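Local structure of nodulation protein S (Bradyrhizobium sp., 3OFK) at residues Leu150-Arg156 against Asp196-Phe202; Met133-Ile137 against Val172-Glu178; Thr159-Trp163 against Ser192-Asp196; Gly50-Asn54 against His72-Leu76. The protein probably transfers a methyl group from S-adenosyl-L-methionine to a nitrogen of Nod factor lipochitooligosaccharides, the signal molecules of rhizobial nodulation. All blocks are in the same frame, centred on the assembly; numbering follows the deposited sequence.

Interaction 1: residues Leu150-Arg156 against Asp196-Phe202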
loop_
_atom_site.group_PDB
_atom_site.type_symbol
_atom_site.label_atom_id
_atom_site.label_comp_id
_atom_site.label_asym_id
_atom_site.label_seq_id
_atom_site.Cartn_x
_atom_site.Cartn_y
_atom_site.Cartn_z
ATOM N N LEU A 150 -11.490 1.130 1.151
ATOM C CA LEU A 150 -10.150 0.578 1.174
ATOM C C LEU A 150 -9.679 0.564 -0.269
ATOM O O LEU A 150 -10.396 0.099 -1.142
ATOM C CB LEU A 150 -10.171 -0.823 1.790
ATOM C CG LEU A 150 -8.832 -1.570 1.924
ATOM C CD1 LEU A 150 -8.829 -2.484 3.182
ATOM C CD2 LEU A 150 -8.517 -2.366 0.635
ATOM N N VAL A 151 -8.527 1.161 -0.519
ATOM C CA VAL A 151 -7.942 1.227 -1.852
ATOM C C VAL A 151 -6.737 0.329 -1.849
ATOM O O VAL A 151 -5.780 0.608 -1.142
ATOM C CB VAL A 151 -7.528 2.663 -2.240
ATOM C CG1 VAL A 151 -6.611 2.638 -3.455
ATOM C CG2 VAL A 151 -8.739 3.474 -2.531
ATOM N N PHE A 152 -6.807 -0.756 -2.623
ATOM C CA PHE A 152 -5.778 -1.771 -2.657
ATOM C C PHE A 152 -5.134 -1.773 -4.008
ATOM O O PHE A 152 -5.798 -1.575 -5.029
ATOM C CB PHE A 152 -6.396 -3.147 -2.399
ATOM C CG PHE A 152 -5.506 -4.304 -2.793
ATOM C CD1 PHE A 152 -4.413 -4.691 -1.989
ATOM C CD2 PHE A 152 -5.753 -5.001 -3.982
ATOM C CE1 PHE A 152 -3.615 -5.774 -2.352
ATOM C CE2 PHE A 152 -4.946 -6.076 -4.362
ATOM C CZ PHE A 152 -3.863 -6.458 -3.542
ATOM N N GLY A 153 -3.830 -1.984 -4.034
ATOM C CA GLY A 153 -3.154 -2.170 -5.311
ATOM C C GLY A 153 -2.053 -3.184 -5.170
ATOM O O GLY A 153 -1.437 -3.255 -4.123
ATOM N N SER A 154 -1.790 -3.947 -6.223
ATOM C CA SER A 154 -0.699 -4.890 -6.190
ATOM C C SER A 154 -0.299 -5.377 -7.594
ATOM O O SER A 154 -1.124 -5.450 -8.506
ATOM C CB SER A 154 -1.081 -6.070 -5.303
ATOM O OG SER A 154 -0.103 -7.114 -5.294
ATOM N N ALA A 155 0.991 -5.636 -7.759
ATOM C CA ALA A 155 1.489 -6.467 -8.818
ATOM C C ALA A 155 0.644 -7.738 -8.850
ATOM O O ALA A 155 0.135 -8.160 -7.828
ATOM C CB ALA A 155 2.925 -6.787 -8.565
ATOM N N ARG A 156 0.461 -8.309 -10.033
ATOM C CA ARG A 156 -0.351 -9.512 -10.168
ATOM C C ARG A 156 0.294 -10.729 -9.517
ATOM O O ARG A 156 1.498 -10.738 -9.257
ATOM C CB ARG A 156 -0.637 -9.801 -11.628
ATOM C CG ARG A 156 -1.700 -8.875 -12.205
ATOM C CD ARG A 156 -1.943 -9.139 -13.684
ATOM N NE ARG A 156 -2.913 -8.207 -14.265
ATOM C CZ ARG A 156 -4.240 -8.266 -14.102
ATOM N NH1 ARG A 156 -4.813 -9.214 -13.369
ATOM N NH2 ARG A 156 -5.008 -7.360 -14.684
ATOM N N ASP A 196 2.767 -4.552 -14.064
ATOM C CA ASP A 196 1.394 -4.938 -14.369
ATOM C C ASP A 196 0.604 -5.121 -13.109
ATOM O O ASP A 196 0.670 -6.170 -12.466
ATOM C CB ASP A 196 1.346 -6.213 -15.200
ATOM C CG ASP A 196 -0.074 -6.604 -15.597
ATOM O OD1 ASP A 196 -1.032 -5.810 -15.422
ATOM O OD2 ASP A 196 -0.234 -7.728 -16.102
ATOM N N CYS A 197 -0.178 -4.091 -12.811
ATOM C CA CYS A 197 -0.746 -3.851 -11.511
ATOM C C CYS A 197 -2.251 -3.863 -11.610
ATOM O O CYS A 197 -2.818 -3.418 -12.603
ATOM C CB CYS A 197 -0.310 -2.463 -11.051
ATOM S SG CYS A 197 -0.974 -1.985 -9.484
ATOM N N LEU A 198 -2.890 -4.360 -10.568
ATOM C CA LEU A 198 -4.344 -4.316 -10.453
ATOM C C LEU A 198 -4.634 -3.484 -9.231
ATOM O O LEU A 198 -4.011 -3.691 -8.203
ATOM C CB LEU A 198 -4.917 -5.725 -10.264
ATOM C CG LEU A 198 -6.390 -5.984 -10.588
ATOM C CD1 LEU A 198 -6.803 -5.429 -11.964
ATOM C CD2 LEU A 198 -6.620 -7.482 -10.534
ATOM N N LEU A 199 -5.524 -2.504 -9.373
ATOM C CA LEU A 199 -5.999 -1.728 -8.249
ATOM C C LEU A 199 -7.489 -1.906 -8.173
ATOM O O LEU A 199 -8.166 -2.012 -9.204
ATOM C CB LEU A 199 -5.685 -0.230 -8.419
ATOM C CG LEU A 199 -4.296 0.179 -8.911
ATOM C CD1 LEU A 199 -4.064 1.702 -8.772
ATOM C CD2 LEU A 199 -3.280 -0.565 -8.114
ATOM N N ALA A 200 -7.994 -1.935 -6.948
ATOM C CA ALA A 200 -9.424 -2.027 -6.685
ATOM C C ALA A 200 -9.760 -1.200 -5.441
ATOM O O ALA A 200 -9.009 -1.169 -4.454
ATOM C CB ALA A 200 -9.848 -3.491 -6.492
ATOM N N ARG A 201 -10.901 -0.534 -5.513
ATOM C CA ARG A 201 -11.429 0.250 -4.429
ATOM C C ARG A 201 -12.594 -0.527 -3.848
ATOM O O ARG A 201 -13.544 -0.876 -4.566
ATOM C CB ARG A 201 -11.868 1.622 -4.948
ATOM C CG ARG A 201 -12.411 2.581 -3.886
ATOM C CD ARG A 201 -12.743 3.914 -4.539
ATOM N NE ARG A 201 -13.201 4.940 -3.595
ATOM C CZ ARG A 201 -14.450 5.408 -3.492
ATOM N NH1 ARG A 201 -15.430 4.957 -4.284
ATOM N NH2 ARG A 201 -14.724 6.354 -2.585
ATOM N N PHE A 202 -12.514 -0.792 -2.547
ATOM C CA PHE A 202 -13.557 -1.542 -1.834
ATOM C C PHE A 202 -14.317 -0.649 -0.857
ATOM O O PHE A 202 -13.757 0.307 -0.312
ATOM C CB PHE A 202 -12.926 -2.717 -1.093
ATOM C CG PHE A 202 -12.339 -3.764 -2.004
ATOM C CD1 PHE A 202 -13.047 -4.936 -2.301
ATOM C CD2 PHE A 202 -11.072 -3.607 -2.535
ATOM C CE1 PHE A 202 -12.520 -5.888 -3.128
ATOM C CE2 PHE A 202 -10.527 -4.590 -3.363
ATOM C CZ PHE A 202 -11.256 -5.735 -3.650
#

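Interaction 2: residues Met133-Ile137 against Val172-Glu178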
loop_
_atom_site.group_PDB
_atom_site.type_symbol
_atom_site.label_atom_id
_atom_site.label_comp_id
_atom_site.label_asym_id
_atom_site.label_seq_id
_atom_site.Cartn_x
_atom_site.Cartn_y
_atom_site.Cartn_z
ATOM N N MET A 133 -1.543 -13.018 5.430
ATOM C CA MET A 133 -2.297 -12.070 4.592
ATOM C C MET A 133 -3.731 -11.895 5.091
ATOM O O MET A 133 -4.188 -10.770 5.253
ATOM C CB MET A 133 -2.306 -12.470 3.129
ATOM C CG MET A 133 -0.972 -12.396 2.482
ATOM S SD MET A 133 -1.037 -12.192 0.673
ATOM C CE MET A 133 0.675 -12.713 0.318
ATOM N N ARG A 134 -4.410 -13.005 5.357
ATOM C CA ARG A 134 -5.751 -13.009 5.931
ATOM C C ARG A 134 -5.786 -12.256 7.259
ATOM O O ARG A 134 -6.710 -11.486 7.507
ATOM C CB ARG A 134 -6.227 -14.445 6.180
ATOM C CG ARG A 134 -6.472 -15.238 4.917
ATOM C CD ARG A 134 -7.447 -16.394 5.137
ATOM N NE ARG A 134 -8.320 -16.531 3.965
ATOM C CZ ARG A 134 -7.970 -17.128 2.821
ATOM N NH1 ARG A 134 -8.839 -17.175 1.813
ATOM N NH2 ARG A 134 -6.758 -17.677 2.674
ATOM N N THR A 135 -4.826 -12.526 8.142
ATOM C CA THR A 135 -4.783 -11.835 9.423
ATOM C C THR A 135 -4.683 -10.312 9.193
ATOM O O THR A 135 -5.434 -9.539 9.768
ATOM C CB THR A 135 -3.595 -12.286 10.296
ATOM O OG1 THR A 135 -3.838 -13.611 10.784
ATOM C CG2 THR A 135 -3.423 -11.361 11.495
ATOM N N ALA A 136 -3.739 -9.901 8.367
ATOM C CA ALA A 136 -3.585 -8.482 8.022
ATOM C C ALA A 136 -4.850 -7.899 7.370
ATOM O O ALA A 136 -5.243 -6.788 7.648
ATOM C CB ALA A 136 -2.406 -8.292 7.082
ATOM N N ILE A 137 -5.456 -8.639 6.464
ATOM C CA ILE A 137 -6.686 -8.197 5.849
ATOM C C ILE A 137 -7.781 -8.057 6.896
ATOM O O ILE A 137 -8.477 -7.060 6.875
ATOM C CB ILE A 137 -7.109 -9.109 4.711
ATOM C CG1 ILE A 137 -6.150 -8.936 3.580
ATOM C CG2 ILE A 137 -8.509 -8.772 4.198
ATOM C CD1 ILE A 137 -6.249 -9.980 2.576
ATOM N N VAL A 172 -5.478 -11.517 -3.358
ATOM C CA VAL A 172 -5.949 -10.615 -2.317
ATOM C C VAL A 172 -7.344 -10.041 -2.611
ATOM O O VAL A 172 -8.191 -9.993 -1.721
ATOM C CB VAL A 172 -4.949 -9.494 -2.052
ATOM C CG1 VAL A 172 -5.533 -8.476 -1.093
ATOM C CG2 VAL A 172 -3.627 -10.071 -1.499
ATOM N N ILE A 173 -7.595 -9.623 -3.851
ATOM C CA ILE A 173 -8.916 -9.110 -4.228
ATOM C C ILE A 173 -9.985 -10.133 -3.859
ATOM O O ILE A 173 -11.043 -9.776 -3.321
ATOM C CB ILE A 173 -8.965 -8.722 -5.733
ATOM C CG1 ILE A 173 -8.207 -7.402 -5.968
ATOM C CG2 ILE A 173 -10.394 -8.559 -6.214
ATOM C CD1 ILE A 173 -7.963 -7.074 -7.404
ATOM N N THR A 174 -9.704 -11.414 -4.137
ATOM C CA THR A 174 -10.625 -12.482 -3.807
ATOM C C THR A 174 -10.972 -12.508 -2.329
ATOM O O THR A 174 -12.152 -12.636 -1.968
ATOM C CB THR A 174 -10.095 -13.859 -4.283
ATOM O OG1 THR A 174 -10.020 -13.841 -5.708
ATOM C CG2 THR A 174 -11.033 -15.018 -3.854
ATOM N N ILE A 175 -9.947 -12.403 -1.493
ATOM C CA ILE A 175 -10.087 -12.470 -0.037
ATOM C C ILE A 175 -10.764 -11.202 0.483
ATOM O O ILE A 175 -11.664 -11.263 1.328
ATOM C CB ILE A 175 -8.714 -12.633 0.656
ATOM C CG1 ILE A 175 -8.083 -13.999 0.299
ATOM C CG2 ILE A 175 -8.857 -12.470 2.172
ATOM C CD1 ILE A 175 -6.621 -14.159 0.776
ATOM N N LEU A 176 -10.329 -10.057 -0.040
ATOM C CA LEU A 176 -10.962 -8.786 0.300
ATOM C C LEU A 176 -12.456 -8.816 0.041
ATOM O O LEU A 176 -13.217 -8.297 0.846
ATOM C CB LEU A 176 -10.327 -7.637 -0.481
ATOM C CG LEU A 176 -8.953 -7.186 -0.026
ATOM C CD1 LEU A 176 -8.350 -6.171 -0.995
ATOM C CD2 LEU A 176 -9.048 -6.605 1.346
ATOM N N THR A 177 -12.862 -9.440 -1.073
ATOM C CA THR A 177 -14.255 -9.464 -1.520
ATOM C C THR A 177 -15.215 -10.242 -0.572
ATOM O O THR A 177 -16.441 -10.035 -0.613
ATOM C CB THR A 177 -14.371 -10.003 -3.006
ATOM O OG1 THR A 177 -13.514 -9.239 -3.877
ATOM C CG2 THR A 177 -15.844 -9.947 -3.530
ATOM N N GLU A 178 -14.654 -11.127 0.259
ATOM C CA GLU A 178 -15.412 -11.916 1.241
ATOM C C GLU A 178 -15.931 -11.033 2.361
ATOM O O GLU A 178 -16.948 -11.343 2.980
ATOM C CB GLU A 178 -14.530 -13.017 1.881
ATOM C CG GLU A 178 -13.956 -14.084 0.919
ATOM C CD GLU A 178 -12.754 -14.859 1.492
ATOM O OE1 GLU A 178 -12.048 -15.530 0.701
ATOM O OE2 GLU A 178 -12.512 -14.807 2.718
#

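Interaction 3: residues Thr159-Trp163 against Ser192-Asp196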
loop_
_atom_site.group_PDB
_atom_site.type_symbol
_atom_site.label_atom_id
_atom_site.label_comp_id
_atom_site.label_asym_id
_atom_site.label_seq_id
_atom_site.Cartn_x
_atom_site.Cartn_y
_atom_site.Cartn_z
ATOM N N THR A 159 3.386 -12.169 -11.317
ATOM C CA THR A 159 4.540 -11.289 -11.115
ATOM C C THR A 159 5.076 -11.476 -9.706
ATOM O O THR A 159 6.282 -11.574 -9.504
ATOM C CB THR A 159 4.186 -9.801 -11.292
ATOM O OG1 THR A 159 3.981 -9.502 -12.683
ATOM C CG2 THR A 159 5.323 -8.913 -10.732
ATOM N N CYS A 160 4.158 -11.519 -8.739
ATOM C CA CYS A 160 4.524 -11.680 -7.329
ATOM C C CYS A 160 5.239 -13.006 -7.089
ATOM O O CYS A 160 6.190 -13.066 -6.328
ATOM C CB CYS A 160 3.299 -11.562 -6.436
ATOM S SG CYS A 160 2.842 -9.885 -6.195
ATOM N N ARG A 161 4.789 -14.054 -7.761
ATOM C CA ARG A 161 5.399 -15.370 -7.621
ATOM C C ARG A 161 6.790 -15.413 -8.258
ATOM O O ARG A 161 7.693 -16.066 -7.728
ATOM C CB ARG A 161 4.502 -16.455 -8.215
ATOM C CG ARG A 161 3.311 -16.853 -7.334
ATOM C CD ARG A 161 2.700 -18.190 -7.810
ATOM N NE ARG A 161 2.545 -18.244 -9.278
ATOM C CZ ARG A 161 1.487 -17.799 -9.969
ATOM N NH1 ARG A 161 0.434 -17.264 -9.351
ATOM N NH2 ARG A 161 1.480 -17.897 -11.297
ATOM N N ARG A 162 6.959 -14.705 -9.374
ATOM C CA ARG A 162 8.266 -14.544 -10.000
ATOM C C ARG A 162 9.203 -13.778 -9.066
ATOM O O ARG A 162 10.412 -14.013 -9.067
ATOM C CB ARG A 162 8.139 -13.824 -11.353
ATOM C CG ARG A 162 9.123 -14.306 -12.405
ATOM C CD ARG A 162 8.870 -13.701 -13.795
ATOM N NE ARG A 162 8.564 -12.261 -13.782
ATOM C CZ ARG A 162 7.346 -11.727 -13.934
ATOM N NH1 ARG A 162 6.269 -12.494 -14.116
ATOM N NH2 ARG A 162 7.196 -10.405 -13.901
ATOM N N TRP A 163 8.644 -12.879 -8.251
ATOM C CA TRP A 163 9.449 -12.146 -7.273
ATOM C C TRP A 163 9.766 -12.942 -5.998
ATOM O O TRP A 163 10.374 -12.400 -5.082
ATOM C CB TRP A 163 8.777 -10.823 -6.885
ATOM C CG TRP A 163 8.764 -9.779 -7.968
ATOM C CD1 TRP A 163 9.533 -9.739 -9.108
ATOM C CD2 TRP A 163 7.970 -8.593 -7.979
ATOM N NE1 TRP A 163 9.236 -8.602 -9.831
ATOM C CE2 TRP A 163 8.283 -7.883 -9.154
ATOM C CE3 TRP A 163 6.997 -8.071 -7.109
ATOM C CZ2 TRP A 163 7.663 -6.682 -9.490
ATOM C CZ3 TRP A 163 6.385 -6.877 -7.442
ATOM C CH2 TRP A 163 6.719 -6.197 -8.630
ATOM N N SER A 192 7.097 -3.719 -19.005
ATOM C CA SER A 192 7.425 -5.131 -18.920
ATOM C C SER A 192 6.366 -5.923 -18.166
ATOM O O SER A 192 5.394 -5.363 -17.622
ATOM C CB SER A 192 8.771 -5.293 -18.216
ATOM O OG SER A 192 8.640 -4.961 -16.835
ATOM N N ALA A 193 6.574 -7.236 -18.127
ATOM C CA ALA A 193 5.713 -8.135 -17.375
ATOM C C ALA A 193 5.696 -7.759 -15.882
ATOM O O ALA A 193 4.647 -7.859 -15.236
ATOM C CB ALA A 193 6.159 -9.590 -17.582
ATOM N N ASP A 194 6.842 -7.309 -15.350
ATOM C CA ASP A 194 6.961 -6.811 -13.944
ATOM C C ASP A 194 6.103 -5.578 -13.625
ATOM O O ASP A 194 5.872 -5.260 -12.452
ATOM C CB ASP A 194 8.420 -6.407 -13.627
ATOM C CG ASP A 194 9.340 -7.595 -13.325
ATOM O OD1 ASP A 194 10.471 -7.326 -12.842
ATOM O OD2 ASP A 194 8.963 -8.766 -13.575
ATOM N N GLU A 195 5.707 -4.843 -14.661
ATOM C CA GLU A 195 4.928 -3.616 -14.504
ATOM C C GLU A 195 3.506 -3.879 -14.946
ATOM O O GLU A 195 3.095 -3.519 -16.061
ATOM C CB GLU A 195 5.580 -2.435 -15.256
ATOM C CG GLU A 195 6.815 -1.915 -14.520
ATOM C CD GLU A 195 7.672 -0.922 -15.288
ATOM O OE1 GLU A 195 7.344 -0.514 -16.437
ATOM O OE2 GLU A 195 8.712 -0.547 -14.721
ATOM N N ASP A 196 2.767 -4.552 -14.064
ATOM C CA ASP A 196 1.394 -4.938 -14.369
ATOM C C ASP A 196 0.604 -5.121 -13.109
ATOM O O ASP A 196 0.670 -6.170 -12.466
ATOM C CB ASP A 196 1.346 -6.213 -15.200
ATOM C CG ASP A 196 -0.074 -6.604 -15.597
ATOM O OD1 ASP A 196 -1.032 -5.810 -15.422
ATOM O OD2 ASP A 196 -0.234 -7.728 -16.102
#

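Interaction 4: residues Gly50-Asn54 against His72-Leu76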
loop_
_atom_site.group_PDB
_atom_site.type_symbol
_atom_site.label_atom_id
_atom_site.label_comp_id
_atom_site.label_asym_id
_atom_site.label_seq_id
_atom_site.Cartn_x
_atom_site.Cartn_y
_atom_site.Cartn_z
ATOM N N GLY A 50 -14.260 12.439 -2.496
ATOM C CA GLY A 50 -13.901 13.771 -1.985
ATOM C C GLY A 50 -12.849 13.712 -0.888
ATOM O O GLY A 50 -12.100 12.738 -0.801
ATOM N N ALA A 51 -12.784 14.762 -0.060
ATOM C CA ALA A 51 -11.809 14.851 1.045
ATOM C C ALA A 51 -12.025 13.741 2.087
ATOM O O ALA A 51 -13.165 13.357 2.377
ATOM C CB ALA A 51 -11.859 16.260 1.724
ATOM N N VAL A 52 -10.938 13.259 2.673
ATOM C CA VAL A 52 -11.003 12.155 3.659
ATOM C C VAL A 52 -10.955 12.717 5.091
ATOM O O VAL A 52 -10.251 13.676 5.337
ATOM C CB VAL A 52 -9.870 11.131 3.342
ATOM C CG1 VAL A 52 -9.601 10.210 4.475
ATOM C CG2 VAL A 52 -10.220 10.350 2.064
ATOM N N SER A 53 -11.702 12.144 6.034
ATOM C CA SER A 53 -11.612 12.592 7.455
ATOM C C SER A 53 -10.392 12.051 8.254
ATOM O O SER A 53 -9.786 12.755 9.087
ATOM C CB SER A 53 -12.880 12.218 8.216
ATOM O OG SER A 53 -14.028 12.964 7.769
ATOM N N ASN A 54 -10.071 10.778 8.042
ATOM C CA ASN A 54 -9.122 10.086 8.909
ATOM C C ASN A 54 -8.552 8.976 8.103
ATOM O O ASN A 54 -9.169 7.938 7.982
ATOM C CB ASN A 54 -9.845 9.540 10.148
ATOM C CG ASN A 54 -8.889 9.130 11.241
ATOM O OD1 ASN A 54 -7.793 9.670 11.352
ATOM N ND2 ASN A 54 -9.319 8.180 12.081
ATOM N N HIS A 72 -5.212 15.917 1.324
ATOM C CA HIS A 72 -6.605 15.558 1.103
ATOM C C HIS A 72 -7.256 14.820 2.280
ATOM O O HIS A 72 -8.417 14.425 2.193
ATOM C CB HIS A 72 -6.675 14.748 -0.179
ATOM C CG HIS A 72 -5.956 15.402 -1.326
ATOM N ND1 HIS A 72 -6.350 16.603 -1.873
ATOM C CD2 HIS A 72 -4.830 15.040 -1.985
ATOM C CE1 HIS A 72 -5.509 16.942 -2.832
ATOM N NE2 HIS A 72 -4.567 16.017 -2.910
ATOM N N CYS A 73 -6.504 14.655 3.371
ATOM C CA CYS A 73 -6.974 13.983 4.583
ATOM C C CYS A 73 -6.911 14.974 5.745
ATOM O O CYS A 73 -5.892 15.604 5.945
ATOM C CB CYS A 73 -6.050 12.817 4.907
ATOM S SG CYS A 73 -5.773 11.622 3.567
ATOM N N LYS A 74 -7.991 15.114 6.503
ATOM C CA LYS A 74 -8.022 16.002 7.662
ATOM C C LYS A 74 -6.992 15.507 8.702
ATOM O O LYS A 74 -6.230 16.279 9.294
ATOM C CB LYS A 74 -9.454 16.020 8.230
ATOM C CG LYS A 74 -9.735 16.978 9.361
ATOM C CD LYS A 74 -11.248 17.239 9.408
ATOM C CE LYS A 74 -11.738 17.685 10.777
ATOM N NZ LYS A 74 -13.221 17.906 10.710
ATOM N N ARG A 75 -6.977 14.199 8.880
ATOM C CA ARG A 75 -5.921 13.497 9.625
ATOM C C ARG A 75 -5.432 12.319 8.794
ATOM O O ARG A 75 -6.225 11.654 8.106
ATOM C CB ARG A 75 -6.450 13.010 10.983
ATOM C CG ARG A 75 -6.757 14.109 11.968
ATOM C CD ARG A 75 -7.146 13.571 13.376
ATOM N NE ARG A 75 -6.013 12.944 14.072
ATOM C CZ ARG A 75 -5.847 11.637 14.298
ATOM N NH1 ARG A 75 -6.746 10.732 13.921
ATOM N NH2 ARG A 75 -4.757 11.225 14.932
ATOM N N LEU A 76 -4.126 12.059 8.868
ATOM C CA LEU A 76 -3.487 10.919 8.188
ATOM C C LEU A 76 -2.604 10.184 9.196
ATOM O O LEU A 76 -1.814 10.821 9.928
ATOM C CB LEU A 76 -2.614 11.377 7.001
ATOM C CG LEU A 76 -1.851 10.358 6.128
ATOM C CD1 LEU A 76 -2.794 9.263 5.503
ATOM C CD2 LEU A 76 -1.023 11.014 5.072
#

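Interaction 1: residues Leu150-Arg156 against Asp196-Phe202
L150 and F202, F152 and A200, and S154 and L198 are the hydrogen-bonded pairs of an antiparallel ladder, each joined by two N-H to O=C bonds. The shortest, from F202 N to L150 O, measures 2.7 Å. Alternating with them are the non-hydrogen-bonded pairs V151-R201, G153-L199 and A155-C197. L199 CA makes a CA-H...O contact with F152 O, 3.2 Å. R156 N adds a longer backbone bond to D196 O just past the end of the strand.

The strand axes run 164° apart, and this is the pairing expected of the class I methyltransferase sheet, a Rossmann variant whose last strand, 196-203, enters antiparallel between 148-155 and 181-189. Apolar contacts divide by face. On the face carrying L150, F152, L198 and F202, covered by helix 169-179, L150 CD2 lies 4.3 Å from F202 CD2. On the other, beneath helix 33-46, V151 CG2 rests 4.0 Å from R201 CG, while the R201 guanidinium bonds onward to S49 OG. Because G153 has no side chain, L199 CD2 can press within 3.2 Å of G153 CA, tighter than usual; a CB there would clash with it. C197, on this same face, touches the SAH-binding R38.

The charged contact is a weak salt bridge. R156 NE stands 3.3 Å from D196 OD1, with the guanidinium and carboxylate planes turned 60° apart. D196 CG is anti to its own N (chi1 -177°), which keeps the carboxylate beside the carbonyl that R156 N uses. Beyond NE, R156 NH1 reaches L198 CD2 at 3.8 Å.

Interaction 2: residues Met133-Ile137 against Val172-Glu178
I173 O is gripped twice by T177, whose OG1 (2.6 Å) and N reach it from opposite faces of its plane, in the same turn of helix 169-179 from which I175 meets I137 of helix 130-142. Both helices belong to the layer on one side of the Rossmann-like sheet. Their local axes pass 10.6 Å apart at 45°. Helix 169-179 lies directly on strands 148-155 and 196-203, with L176 touching L150, F152 and F202.

I137 is the wedge between the helices. Its CD1 comes down on I175 CG2 at 3.6 Å and also reaches V172 CG1, while the other branch, CG2, turns to L176 CD2 at 3.6 Å. The two isoleucine side chains meet at about a right angle. On the buried flank, M133 lays its sulfur against V172, SD to CG2 4.0 Å.

I175 works on two fronts, since its CG1-CD1 arm runs under the guanidinium of R134. CD1 lies 3.8 Å below that plane, beneath its centre, and the bend in the arginine chain at chi3 (142°) helps to bring the flat group over it. Cutting I175 back to an alanine is likely to leave the R134 guanidinium without its apolar floor and to open a gap beside I137 CD1. The outer rim carries E178, whose carboxylate is nearly coplanar with the guanidinium, 18° apart. This is a long salt bridge on the exposed side, so its pull is probably modest: E178 OE1 stands at the guanidinium edge, 3.8 Å from R134 NH1.

Interaction 3: residues Thr159-Trp163 against Ser192-Asp196
T159 and W163 form the packed side of this contact, against the backbone and side chain of D194, though the polar bonds here are weak. W163 CZ2 sits 3.7 Å from D194 O. T159 CG2 lies 3.4 Å from the plane of the W163 indole, toward its rim, and also comes 4.1 Å from D194 O. The indole is turned so that its edge, not its face, meets the loop: NE1 points nearly straight (170°) at D194 OD1, but at 3.5 Å the bond is weak. Ring and carboxylate planes stand 82° apart. T159 OG1, placed beside its own backbone N by chi1 of -73°, makes another weak bond, to A193 O at 3.1 Å.

Outward, toward solvent, the contact rests on charge. R162 bends at chi3 to bring NH2 edge-on to D194 OD2, with guanidinium and carboxylate nearly coplanar. R162 NH2 and D194 OD2 are a salt-bridge pair, but the modelled 2.4 Å is too short to be taken at face value. R162 NH2 also passes 3.9 Å from A193 CB, a slight contact at an exposed residue. F5 of the N-terminal region touches both R162 and D194.

An asparagine in place of D194 would probably leave the R162 guanidinium without its counter-charge. The acceptors sit on a type I beta turn, S192 to E195, in the connection between antiparallel neighbours 181-189 and 196-203, the closing hairpin of the class I methyltransferase sheet.

Interaction 4: residues Gly50-Asn54 against His72-Leu76
This is a parallel strand pairing at the surface, where V52 and its neighbours in the opening of strand 52-58 run beside C73 and the opening of strand 73-80. The two strands, with helix 64-69 between them, make a right-handed beta-alpha-beta crossover, the first of the Rossmann-like sheet.

Main-chain bonds do most of the joining. V52 uses both of its polar atoms, its N giving a nearly straight bond to H72 O at 2.8 Å and its O accepting from K74 N at 2.9 Å, so it straddles C73 in the usual parallel manner. C73 CA adds a CA-H contact to the same V52 O. One residue on, the pattern frays as the chain turns: R75 N reaches S53 O at 3.2 Å from well above the carbonyl plane, 48° out of it. The D116 carboxylate accepts hydrogen bonds from the backbone N of S53 and of N54, giving this corner a firm partner on strand 115-121.

Side chains add less. V52 CB and C73 SG sit 4.1 Å apart. K74 CB lies 3.4 Å from S53 O before the extended lysine chain departs from the strand. The N54 and R75 side chains run alongside each other in one direction, with amide and guanidinium planes 39° apart and N54 OD1 3.0 Å from R75 NH1. That NH1 forms a salt bridge with E113, and N54 ND2 bonds to L114 O. The pairing thus leans on backbone bonds, while the charge of R75 is probably balanced chiefly by E113.

From the N terminus, interaction 4 closes first, bringing 72-76 back beside 50-54 across one beta-alpha-beta unit before any other contact begins. The next is interaction 2, opened by 133-137 and closed by 172-178. Interaction 1 opens within that span at 150-156 and closes later at 196-202, so the two loops cross. Interaction 3 lies within the span of interaction 1, sharing D196 with it; its 159-163 opens before interaction 2 closes, so these two cross as well. Interactions 1 and 2 touch through F152 on V172 and L198 on I173, seating the helix layer on the sheet. Interactions 1 and 4 reach the same sheet without touching, and interactions 3 and 4 lie on opposite sides of the chain's centre.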